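Local coordinates for protein separin (Saccharomyces cerevisiae, PDB 5U1T) that cleaves the cohesin subunit MCD1/SCC1 at the onset of anaphase as a caspase-like cysteine protease, and is held inactive by securin during most of the cell cycle, at residues 116-121 and 161-166; 200-205 and 248-253. All coordinates share one frame; numbering follows the deposited sequence.

Contact 1 (116-121 and 161-166); sequences ILLADF and KRYLLK
Just past the end of helix 113-117, the backbone from L118 to F121 runs beside the end of helix 160-163 and the loop after it, with the CA atoms of D120 and Y163 6.0 Å apart. The polar link is a two-pronged salt bridge between R162 and D120. R162 has CG anti to its backbone N (chi1 160°), and the chain stays extended from CG to NE. The guanidinium grips the carboxylate side-on, with NE and NH1 each taking one oxygen. R162 NH1 meets the syn lone pair of D120 OD2 at 2.7 Å in a nearly straight bond. R162 NE donates to D120 OD1 at 2.9 Å, from a position tilted out of the carboxylate plane. The carboxylate and guanidinium planes are 17° apart, consistent with the two-pronged pairing. The Y163 ring is covered on both faces. L118 CD2 lies over one of them, 4.1 Å from the Y163 ring centroid and 18° off the normal, while CG of R162 covers the other, offset toward the rim. The F121 side chain starts toward 161-166; at the ring edge, near its plane, lies R162 O, and K166 CB sits over one face, 3.9 Å from the F121 ring centroid. The remaining nitrogen of R162, NH2, forms salt bridges with E380 and D384 of helix 365-384, so the guanidinium is shared among three carboxylates. K133 NZ, from helix 129-142, donates hydrogen bonds to the carbonyl oxygens of L117, A119 and Y163, tying both chain segments to one side chain. Helix 146-158 packs against L117, L118, Y163 and L164, in the helical part of separin.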
loop_
_atom_site.group_PDB
_atom_site.type_symbol
_atom_site.label_atom_id
_atom_site.label_comp_id
_atom_site.label_asym_id
_atom_site.label_seq_id
_atom_site.Cartn_x
_atom_site.Cartn_y
_atom_site.Cartn_z
ATOM N N ILE A 116 -33.111 42.504 -32.292
ATOM C CA ILE A 116 -31.830 42.585 -32.985
ATOM C C ILE A 116 -31.148 43.929 -32.738
ATOM O O ILE A 116 -30.018 43.983 -32.238
ATOM C CB ILE A 116 -32.005 42.388 -34.508
ATOM C CG1 ILE A 116 -32.633 41.023 -34.802
ATOM C CG2 ILE A 116 -30.690 42.591 -35.260
ATOM C CD1 ILE A 116 -31.981 39.848 -34.079
ATOM N N LEU A 117 -31.851 45.004 -33.079
ATOM C CA LEU A 117 -31.348 46.363 -32.940
ATOM C C LEU A 117 -30.793 46.702 -31.562
ATOM O O LEU A 117 -29.756 47.329 -31.460
ATOM C CB LEU A 117 -32.458 47.366 -33.296
ATOM C CG LEU A 117 -32.866 47.394 -34.766
ATOM C CD1 LEU A 117 -34.044 48.319 -34.979
ATOM C CD2 LEU A 117 -31.696 47.802 -35.639
ATOM N N LEU A 118 -31.469 46.307 -30.495
ATOM C CA LEU A 118 -30.966 46.654 -29.173
ATOM C C LEU A 118 -30.207 45.493 -28.488
ATOM O O LEU A 118 -30.043 45.484 -27.269
ATOM C CB LEU A 118 -32.115 47.143 -28.288
ATOM C CG LEU A 118 -32.982 48.274 -28.873
ATOM C CD1 LEU A 118 -34.004 48.782 -27.882
ATOM C CD2 LEU A 118 -32.138 49.435 -29.352
ATOM N N ALA A 119 -29.707 44.533 -29.264
ATOM C CA ALA A 119 -28.870 43.470 -28.690
ATOM C C ALA A 119 -27.506 43.980 -28.286
ATOM O O ALA A 119 -26.853 44.692 -29.041
ATOM C CB ALA A 119 -28.710 42.323 -29.670
ATOM N N ASP A 120 -27.068 43.602 -27.098
ATOM C CA ASP A 120 -25.714 43.924 -26.682
ATOM C C ASP A 120 -24.659 43.144 -27.454
ATOM O O ASP A 120 -24.928 42.063 -27.983
ATOM C CB ASP A 120 -25.551 43.664 -25.203
ATOM C CG ASP A 120 -25.981 44.826 -24.382
ATOM O OD1 ASP A 120 -25.252 45.843 -24.388
ATOM O OD2 ASP A 120 -27.045 44.739 -23.741
ATOM N N PHE A 121 -23.456 43.702 -27.527
ATOM C CA PHE A 121 -22.314 42.947 -28.029
ATOM C C PHE A 121 -21.887 41.883 -27.019
ATOM O O PHE A 121 -21.900 42.121 -25.815
ATOM C CB PHE A 121 -21.142 43.870 -28.327
ATOM C CG PHE A 121 -21.309 44.695 -29.567
ATOM C CD1 PHE A 121 -22.004 45.896 -29.533
ATOM C CD2 PHE A 121 -20.746 44.287 -30.770
ATOM C CE1 PHE A 121 -22.145 46.677 -30.689
ATOM C CE2 PHE A 121 -20.875 45.062 -31.927
ATOM C CZ PHE A 121 -21.578 46.254 -31.886
ATOM N N LYS A 161 -23.182 54.355 -28.792
ATOM C CA LYS A 161 -21.936 53.931 -28.156
ATOM C C LYS A 161 -22.010 52.490 -27.672
ATOM O O LYS A 161 -21.015 51.757 -27.670
ATOM C CB LYS A 161 -21.593 54.849 -26.985
ATOM C CG LYS A 161 -20.724 56.007 -27.376
ATOM C CD LYS A 161 -21.095 57.264 -26.625
ATOM C CE LYS A 161 -20.152 57.531 -25.463
ATOM N NZ LYS A 161 -20.301 58.942 -24.960
ATOM N N ARG A 162 -23.202 52.087 -27.259
ATOM C CA ARG A 162 -23.395 50.772 -26.695
ATOM C C ARG A 162 -23.879 49.778 -27.732
ATOM O O ARG A 162 -23.383 48.654 -27.792
ATOM C CB ARG A 162 -24.376 50.845 -25.537
ATOM C CG ARG A 162 -24.999 49.529 -25.204
ATOM C CD ARG A 162 -25.931 49.662 -24.034
ATOM N NE ARG A 162 -26.557 48.390 -23.718
ATOM C CZ ARG A 162 -27.475 48.223 -22.776
ATOM N NH1 ARG A 162 -27.979 47.017 -22.555
ATOM N NH2 ARG A 162 -27.879 49.254 -22.050
ATOM N N TYR A 163 -24.838 50.175 -28.560
ATOM C CA TYR A 163 -25.418 49.193 -29.468
ATOM C C TYR A 163 -24.650 49.040 -30.775
ATOM O O TYR A 163 -24.803 48.034 -31.462
ATOM C CB TYR A 163 -26.875 49.531 -29.768
ATOM C CG TYR A 163 -27.732 49.601 -28.532
ATOM C CD1 TYR A 163 -27.834 48.511 -27.663
ATOM C CD2 TYR A 163 -28.447 50.762 -28.230
ATOM C CE1 TYR A 163 -28.619 48.576 -26.521
ATOM C CE2 TYR A 163 -29.235 50.838 -27.096
ATOM C CZ TYR A 163 -29.314 49.744 -26.247
ATOM O OH TYR A 163 -30.097 49.844 -25.126
ATOM N N LEU A 164 -23.818 50.016 -31.115
ATOM C CA LEU A 164 -23.253 50.072 -32.463
ATOM C C LEU A 164 -21.754 50.303 -32.522
ATOM O O LEU A 164 -21.026 49.561 -33.180
ATOM C CB LEU A 164 -23.939 51.177 -33.263
ATOM C CG LEU A 164 -25.011 50.773 -34.270
ATOM C CD1 LEU A 164 -24.392 49.995 -35.398
ATOM C CD2 LEU A 164 -26.065 49.939 -33.617
ATOM N N LEU A 165 -21.304 51.351 -31.843
ATOM C CA LEU A 165 -19.949 51.865 -32.007
ATOM C C LEU A 165 -18.964 51.145 -31.109
ATOM O O LEU A 165 -18.309 51.755 -30.264
ATOM C CB LEU A 165 -19.922 53.374 -31.727
ATOM C CG LEU A 165 -20.979 54.198 -32.467
ATOM C CD1 LEU A 165 -20.889 55.660 -32.094
ATOM C CD2 LEU A 165 -20.862 54.024 -33.970
ATOM N N LYS A 166 -18.881 49.834 -31.304
ATOM C CA LYS A 166 -17.971 48.971 -30.577
ATOM C C LYS A 166 -17.234 48.100 -31.571
ATOM O O LYS A 166 -16.073 47.766 -31.361
ATOM C CB LYS A 166 -18.718 48.087 -29.580
ATOM C CG LYS A 166 -19.089 48.747 -28.284
ATOM C CD LYS A 166 -19.354 47.674 -27.251
ATOM C CE LYS A 166 -19.536 48.267 -25.884
ATOM N NZ LYS A 166 -20.958 48.247 -25.513
#

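Contact 2 (200-205 and 248-253); sequences YIKQFK and MLYDGL
K202 reaches from helix 190-203 across L249 and Y250 at the end of helix 236-250, and K202 and L249 bury the largest shares of the contact. Their side chains run antiparallel alongside one another, with K202 CG 3.5 Å from L249 CB. At chi2 (113°) the lysine bends and sets CD over one face of the Y250 ring, offset toward the rim. K202 CD lies 4.2 Å from the Y250 ring centroid and 14° off the ring normal, which fits a CH-pi contact. Farther out, NZ meets the isobutyl end of L253 tip to tip, an apolar neighbour for a charged end. A type II beta turn from Y250 to L253, with G252 at positive phi, carries L253 to that place. Q203 crosses L249 at about a right angle, but the modelled approach of L249 CD2 is too close to interpret in detail. Two polar ends find partners within helix 190-203: Q203 OE1 accepts from Q199 NE2, and Y250 OH bonds the carbonyl O of L198. A Schellman motif with K205 as its C-prime residue ends that helix. The contact thus joins two helix ends at the surface, while Y200 and F204, which start away from 248-253, pack against helix 172-185.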
loop_
_atom_site.group_PDB
_atom_site.type_symbol
_atom_site.label_atom_id
_atom_site.label_comp_id
_atom_site.label_asym_id
_atom_site.label_seq_id
_atom_site.Cartn_x
_atom_site.Cartn_y
_atom_site.Cartn_z
ATOM N N TYR A 200 -21.598 61.631 -37.316
ATOM C CA TYR A 200 -20.894 60.451 -37.830
ATOM C C TYR A 200 -19.861 60.840 -38.881
ATOM O O TYR A 200 -18.715 60.384 -38.838
ATOM C CB TYR A 200 -21.874 59.419 -38.412
ATOM C CG TYR A 200 -22.515 58.502 -37.383
ATOM C CD1 TYR A 200 -22.194 58.603 -36.037
ATOM C CD2 TYR A 200 -23.440 57.532 -37.764
ATOM C CE1 TYR A 200 -22.782 57.771 -35.097
ATOM C CE2 TYR A 200 -24.030 56.696 -36.834
ATOM C CZ TYR A 200 -23.697 56.821 -35.501
ATOM O OH TYR A 200 -24.275 55.998 -34.565
ATOM N N ILE A 201 -20.273 61.691 -39.809
ATOM C CA ILE A 201 -19.406 62.148 -40.888
ATOM C C ILE A 201 -18.141 62.862 -40.373
ATOM O O ILE A 201 -17.059 62.726 -40.956
ATOM C CB ILE A 201 -20.193 63.064 -41.853
ATOM C CG1 ILE A 201 -21.009 62.196 -42.816
ATOM C CG2 ILE A 201 -19.268 63.990 -42.605
ATOM C CD1 ILE A 201 -21.258 62.824 -44.150
ATOM N N LYS A 202 -18.272 63.597 -39.272
ATOM C CA LYS A 202 -17.103 64.148 -38.586
ATOM C C LYS A 202 -16.331 63.028 -37.905
ATOM O O LYS A 202 -15.110 62.934 -38.028
ATOM C CB LYS A 202 -17.515 65.204 -37.553
ATOM C CG LYS A 202 -16.347 65.914 -36.861
ATOM C CD LYS A 202 -16.279 67.385 -37.258
ATOM C CE LYS A 202 -15.097 68.088 -36.602
ATOM N NZ LYS A 202 -14.894 69.483 -37.123
ATOM N N GLN A 203 -17.063 62.175 -37.199
ATOM C CA GLN A 203 -16.477 61.126 -36.380
ATOM C C GLN A 203 -15.659 60.136 -37.179
ATOM O O GLN A 203 -14.648 59.603 -36.703
ATOM C CB GLN A 203 -17.580 60.376 -35.649
ATOM C CG GLN A 203 -17.116 59.564 -34.458
ATOM C CD GLN A 203 -18.265 59.317 -33.514
ATOM O OE1 GLN A 203 -19.253 60.058 -33.543
ATOM N NE2 GLN A 203 -18.164 58.274 -32.688
ATOM N N PHE A 204 -16.114 59.873 -38.393
ATOM C CA PHE A 204 -15.508 58.826 -39.187
ATOM C C PHE A 204 -14.737 59.414 -40.338
ATOM O O PHE A 204 -14.212 58.689 -41.185
ATOM C CB PHE A 204 -16.584 57.863 -39.664
ATOM C CG PHE A 204 -17.267 57.155 -38.536
ATOM C CD1 PHE A 204 -16.524 56.680 -37.466
ATOM C CD2 PHE A 204 -18.644 57.005 -38.515
ATOM C CE1 PHE A 204 -17.128 56.048 -36.416
ATOM C CE2 PHE A 204 -19.260 56.366 -37.460
ATOM C CZ PHE A 204 -18.497 55.888 -36.407
ATOM N N LYS A 205 -14.642 60.743 -40.316
ATOM C CA LYS A 205 -13.915 61.507 -41.316
ATOM C C LYS A 205 -14.446 61.158 -42.701
ATOM O O LYS A 205 -13.678 60.810 -43.594
ATOM C CB LYS A 205 -12.408 61.230 -41.238
ATOM C CG LYS A 205 -11.868 60.906 -39.844
ATOM C CD LYS A 205 -11.942 62.101 -38.917
ATOM C CE LYS A 205 -10.905 61.973 -37.815
ATOM N NZ LYS A 205 -9.529 61.796 -38.360
ATOM N N MET A 248 -19.958 67.202 -29.247
ATOM C CA MET A 248 -18.632 66.668 -29.123
ATOM C C MET A 248 -17.752 66.819 -30.333
ATOM O O MET A 248 -16.619 67.248 -30.224
ATOM C CB MET A 248 -18.755 65.201 -28.822
ATOM C CG MET A 248 -19.182 64.954 -27.405
ATOM S SD MET A 248 -17.711 64.894 -26.397
ATOM C CE MET A 248 -18.445 65.217 -24.803
ATOM N N LEU A 249 -18.245 66.430 -31.486
ATOM C CA LEU A 249 -17.436 66.524 -32.671
ATOM C C LEU A 249 -17.428 67.932 -33.243
ATOM O O LEU A 249 -16.563 68.258 -34.041
ATOM C CB LEU A 249 -17.895 65.515 -33.714
ATOM C CG LEU A 249 -17.390 64.108 -33.440
ATOM C CD1 LEU A 249 -18.017 63.594 -32.161
ATOM C CD2 LEU A 249 -17.682 63.182 -34.602
ATOM N N TYR A 250 -18.362 68.782 -32.834
ATOM C CA TYR A 250 -18.373 70.120 -33.411
ATOM C C TYR A 250 -18.126 71.248 -32.400
ATOM O O TYR A 250 -18.304 72.429 -32.720
ATOM C CB TYR A 250 -19.706 70.370 -34.109
ATOM C CG TYR A 250 -19.937 69.518 -35.329
ATOM C CD1 TYR A 250 -20.425 68.223 -35.216
ATOM C CD2 TYR A 250 -19.683 70.013 -36.594
ATOM C CE1 TYR A 250 -20.646 67.450 -36.329
ATOM C CE2 TYR A 250 -19.904 69.245 -37.710
ATOM C CZ TYR A 250 -20.386 67.967 -37.574
ATOM O OH TYR A 250 -20.606 67.212 -38.695
ATOM N N ASP A 251 -17.742 70.886 -31.179
ATOM C CA ASP A 251 -17.350 71.883 -30.188
ATOM C C ASP A 251 -16.113 72.596 -30.694
ATOM O O ASP A 251 -15.141 71.956 -31.100
ATOM C CB ASP A 251 -17.084 71.241 -28.819
ATOM C CG ASP A 251 -18.237 71.450 -27.837
ATOM O OD1 ASP A 251 -19.283 72.013 -28.244
ATOM O OD2 ASP A 251 -18.092 71.037 -26.663
ATOM N N GLY A 252 -16.161 73.920 -30.678
ATOM C CA GLY A 252 -15.063 74.718 -31.188
ATOM C C GLY A 252 -15.138 74.874 -32.696
ATOM O O GLY A 252 -14.105 74.927 -33.366
ATOM N N LEU A 253 -16.362 74.940 -33.224
ATOM C CA LEU A 253 -16.619 75.124 -34.655
ATOM C C LEU A 253 -17.912 75.924 -34.823
ATOM O O LEU A 253 -18.363 76.565 -33.872
ATOM C CB LEU A 253 -16.712 73.773 -35.377
ATOM C CG LEU A 253 -15.405 72.977 -35.505
ATOM C CD1 LEU A 253 -15.494 71.597 -34.840
ATOM C CD2 LEU A 253 -14.975 72.866 -36.961
#

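How the contacts relate
Contact 1 is complete at residue 166, before contact 2 begins at 200, and their centres lie 21 Å apart. The two share no sheet; each joins helix ends, 113-117 with 160-163 and then 190-203 with 236-250. L165, in the loop after helix 160-163, connects them: L165 CD2 packs 3.9 Å from F204 CZ, and its CD1 lies against Q203. A hydrogen bond between Y200 OH and D160 OD2 further ties helix 190-203 to the start of helix 160-163. The contact centres lie about 62 and 77 Å from the chain's centre, in the helical region and away from C1497, probably the catalytic cysteine; both are helix-end packing there.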